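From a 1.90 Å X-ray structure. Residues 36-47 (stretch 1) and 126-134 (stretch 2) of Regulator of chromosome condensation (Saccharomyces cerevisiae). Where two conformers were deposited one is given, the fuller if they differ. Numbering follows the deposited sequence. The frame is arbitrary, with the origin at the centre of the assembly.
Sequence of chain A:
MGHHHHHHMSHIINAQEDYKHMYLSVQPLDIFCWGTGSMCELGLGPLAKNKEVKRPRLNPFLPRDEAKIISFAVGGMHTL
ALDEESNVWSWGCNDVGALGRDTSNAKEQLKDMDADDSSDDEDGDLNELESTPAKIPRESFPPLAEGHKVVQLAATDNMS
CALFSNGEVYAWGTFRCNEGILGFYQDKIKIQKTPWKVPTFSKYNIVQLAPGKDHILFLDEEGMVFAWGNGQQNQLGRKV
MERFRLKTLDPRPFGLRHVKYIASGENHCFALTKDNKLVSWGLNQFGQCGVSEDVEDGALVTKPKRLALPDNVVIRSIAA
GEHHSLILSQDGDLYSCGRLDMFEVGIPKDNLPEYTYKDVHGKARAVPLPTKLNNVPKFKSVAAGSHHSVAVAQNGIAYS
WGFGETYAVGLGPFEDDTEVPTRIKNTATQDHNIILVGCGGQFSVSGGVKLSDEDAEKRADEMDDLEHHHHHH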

# COMPACT_ATOMS: atom_id res chain seq x y z
N THR A 36 15.22 4.86 2.78
CA THR A 36 16.10 5.43 1.76
C THR A 36 15.31 6.31 0.79
O THR A 36 14.24 5.92 0.30
CB THR A 36 16.91 4.32 1.03
OG1 THR A 36 17.74 3.66 2.00
CG2 THR A 36 17.81 4.88 -0.09
N GLY A 37 15.84 7.51 0.53
CA GLY A 37 15.16 8.49 -0.30
C GLY A 37 16.05 9.02 -1.41
O GLY A 37 16.06 10.22 -1.68
N SER A 38 16.78 8.12 -2.07
CA SER A 38 17.70 8.49 -3.15
C SER A 38 16.98 9.09 -4.36
O SER A 38 17.59 9.76 -5.20
CB SER A 38 18.56 7.28 -3.56
OG SER A 38 17.78 6.32 -4.25
N MET A 39 15.67 8.85 -4.44
CA MET A 39 14.83 9.36 -5.52
C MET A 39 13.78 10.33 -4.96
O MET A 39 12.70 10.51 -5.54
CB MET A 39 14.17 8.19 -6.29
CG MET A 39 15.15 7.36 -7.14
SD MET A 39 14.47 5.87 -7.93
CE MET A 39 14.22 4.82 -6.50
N CYS A 40 14.11 10.97 -3.83
CA CYS A 40 13.28 11.98 -3.16
C CYS A 40 12.09 11.42 -2.36
O CYS A 40 11.23 12.18 -1.91
CB CYS A 40 12.80 13.07 -4.14
SG CYS A 40 14.17 14.01 -4.88
N GLU A 41 12.07 10.10 -2.14
CA GLU A 41 10.91 9.42 -1.53
C GLU A 41 10.57 9.87 -0.11
O GLU A 41 9.41 9.81 0.30
CB GLU A 41 11.08 7.90 -1.51
CG GLU A 41 11.29 7.24 -2.85
CD GLU A 41 12.75 6.94 -3.09
OE1 GLU A 41 13.58 7.86 -2.95
OE2 GLU A 41 13.06 5.77 -3.42
N LEU A 42 11.59 10.28 0.64
CA LEU A 42 11.42 10.59 2.06
C LEU A 42 10.70 11.90 2.30
O LEU A 42 10.11 12.09 3.36
CB LEU A 42 12.76 10.57 2.80
CG LEU A 42 13.51 9.24 2.90
CD1 LEU A 42 14.83 9.41 3.65
CD2 LEU A 42 12.64 8.16 3.55
N GLY A 43 10.75 12.81 1.33
CA GLY A 43 10.12 14.12 1.48
C GLY A 43 10.66 14.89 2.66
O GLY A 43 9.93 15.64 3.31
N LEU A 44 11.94 14.70 2.95
CA LEU A 44 12.60 15.42 4.04
C LEU A 44 13.53 16.52 3.50
O LEU A 44 14.43 16.99 4.19
CB LEU A 44 13.34 14.45 4.96
CG LEU A 44 12.45 13.53 5.82
CD1 LEU A 44 13.27 12.42 6.46
CD2 LEU A 44 11.67 14.30 6.88
N GLY A 45 13.27 16.92 2.25
CA GLY A 45 14.04 17.99 1.63
C GLY A 45 15.31 17.53 0.93
O GLY A 45 15.60 16.32 0.91
N PRO A 46 16.06 18.48 0.36
CA PRO A 46 17.16 18.24 -0.59
C PRO A 46 18.50 17.78 -0.02
O PRO A 46 19.32 17.25 -0.77
CB PRO A 46 17.33 19.60 -1.28
CG PRO A 46 16.88 20.59 -0.27
CD PRO A 46 15.74 19.92 0.47
N LEU A 47 18.72 17.99 1.28
CA LEU A 47 20.04 17.76 1.89
C LEU A 47 20.46 16.29 1.86
O LEU A 47 19.64 15.40 2.12
CB LEU A 47 20.08 18.29 3.33
CG LEU A 47 19.88 19.79 3.57
CD1 LEU A 47 19.90 20.09 5.07
CD2 LEU A 47 20.92 20.64 2.84
N LEU A 126 19.51 16.48 -3.53
CA LEU A 126 18.28 16.09 -4.21
C LEU A 126 17.58 17.30 -4.83
O LEU A 126 17.80 18.44 -4.39
CB LEU A 126 17.33 15.40 -3.23
CG LEU A 126 17.80 14.11 -2.55
CD1 LEU A 126 16.74 13.63 -1.56
CD2 LEU A 126 18.12 13.03 -3.58
N ASN A 127 16.75 17.06 -5.84
CA ASN A 127 15.90 18.11 -6.41
C ASN A 127 15.02 18.65 -5.28
O ASN A 127 14.34 17.88 -4.59
CB ASN A 127 15.06 17.53 -7.57
CG ASN A 127 14.25 18.59 -8.32
OD1 ASN A 127 14.58 18.94 -9.46
ND2 ASN A 127 13.18 19.07 -7.71
N GLU A 128 15.05 19.97 -5.07
CA GLU A 128 14.38 20.57 -3.92
C GLU A 128 12.86 20.48 -4.00
O GLU A 128 12.19 20.20 -3.01
CB GLU A 128 14.80 22.03 -3.70
CG GLU A 128 14.51 22.53 -2.28
CD GLU A 128 14.69 24.03 -2.11
OE1 GLU A 128 15.65 24.59 -2.68
OE2 GLU A 128 13.87 24.64 -1.39
N LEU A 129 12.32 20.72 -5.19
CA LEU A 129 10.88 20.66 -5.37
C LEU A 129 10.31 19.25 -5.18
O LEU A 129 9.25 19.08 -4.58
CB LEU A 129 10.48 21.28 -6.72
CG LEU A 129 10.74 22.79 -6.84
CD1 LEU A 129 10.56 23.27 -8.27
CD2 LEU A 129 9.85 23.59 -5.88
N GLU A 130 11.02 18.24 -5.68
CA GLU A 130 10.57 16.84 -5.59
C GLU A 130 10.70 16.27 -4.19
O GLU A 130 9.85 15.50 -3.74
CB GLU A 130 11.35 15.95 -6.56
CG GLU A 130 11.00 16.15 -8.02
CD GLU A 130 11.93 15.39 -8.96
OE1 GLU A 130 11.77 14.16 -9.11
OE2 GLU A 130 12.82 16.04 -9.55
N SER A 131 11.78 16.65 -3.49
CA SER A 131 12.04 16.15 -2.14
C SER A 131 11.30 16.93 -1.05
O SER A 131 11.35 16.56 0.13
CB SER A 131 13.54 16.10 -1.86
OG SER A 131 14.12 17.39 -1.89
N THR A 132 10.63 18.01 -1.43
CA THR A 132 9.87 18.82 -0.48
C THR A 132 8.38 18.66 -0.74
O THR A 132 7.90 19.01 -1.83
CB THR A 132 10.28 20.31 -0.51
OG1 THR A 132 11.69 20.43 -0.28
CG2 THR A 132 9.52 21.11 0.57
N PRO A 133 7.64 18.11 0.25
CA PRO A 133 6.20 17.97 0.13
C PRO A 133 5.56 19.31 -0.16
O PRO A 133 5.90 20.30 0.48
CB PRO A 133 5.78 17.48 1.52
CG PRO A 133 6.95 16.73 1.99
CD PRO A 133 8.13 17.52 1.50
N ALA A 134 4.66 19.34 -1.13
CA ALA A 134 3.94 20.56 -1.49
C ALA A 134 2.59 20.20 -2.09
O ALA A 134 2.39 19.07 -2.56
CB ALA A 134 4.77 21.41 -2.47
O HOH W 1 13.84 11.78 -8.14

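The most unusual feature here is the crowd of glycine backbone around one carbonyl oxygen, Ser 131 O. Gly 45 N donates a hydrogen bond to Ser 131 O at 2.9 Å. Gly 43 CA lies 3.0 Å from the same Ser 131 O, in a CA-H...O contact. Leu 44 N is 3.4 Å from Ser 131 O, but its angle is too poor for a hydrogen bond.

The glycines suit this site. Gly 43 has a positive phi, and a CB there would sit tightly, 3.2 Å from Pro 133 CG. Gly 45 has backbone angles that would jam a CB against the preceding carbonyl oxygen.

Neither side of the contact pairs as a strand. Stretch 1 runs through two type I turns, Gly 37 to Cys 40 and Cys 40 to Gly 43. Stretch 2 carries a short, weakly bonded helix at about 128-131. A second backbone hydrogen bond joins the stretches, from Leu 126 N to Pro 46 O at 2.9 Å.

Cys 40 points toward stretch 2 and is buried. Its sulfur fits among carbon atoms: Cys 40 SG lies 3.7 Å from Ser 131 CB, and 3.8 Å from both Leu 126 CB and Glu 130 CB. Leu 126 also points across the contact. Leu 126 CD1 packs 3.5 Å from Gly 37 O, and Leu 126 CD2 3.7 Å from Ser 38 O.

Pro 46 adds its ring, with Pro 46 CG 3.7 Å from Glu 128 CG. Its nitrogen has no hydrogen, so the 3.2 Å approach of Pro 46 N to Ser 131 OG is packing alone. That hydroxyl instead donates within its own stretch, from Ser 131 OG to Asn 127 O at 2.8 Å.

Water 1 links the stretches. Its bond to Met 39 O at 3.1 Å is weak; it also donates to Glu 130 OE1 at 3.3 Å.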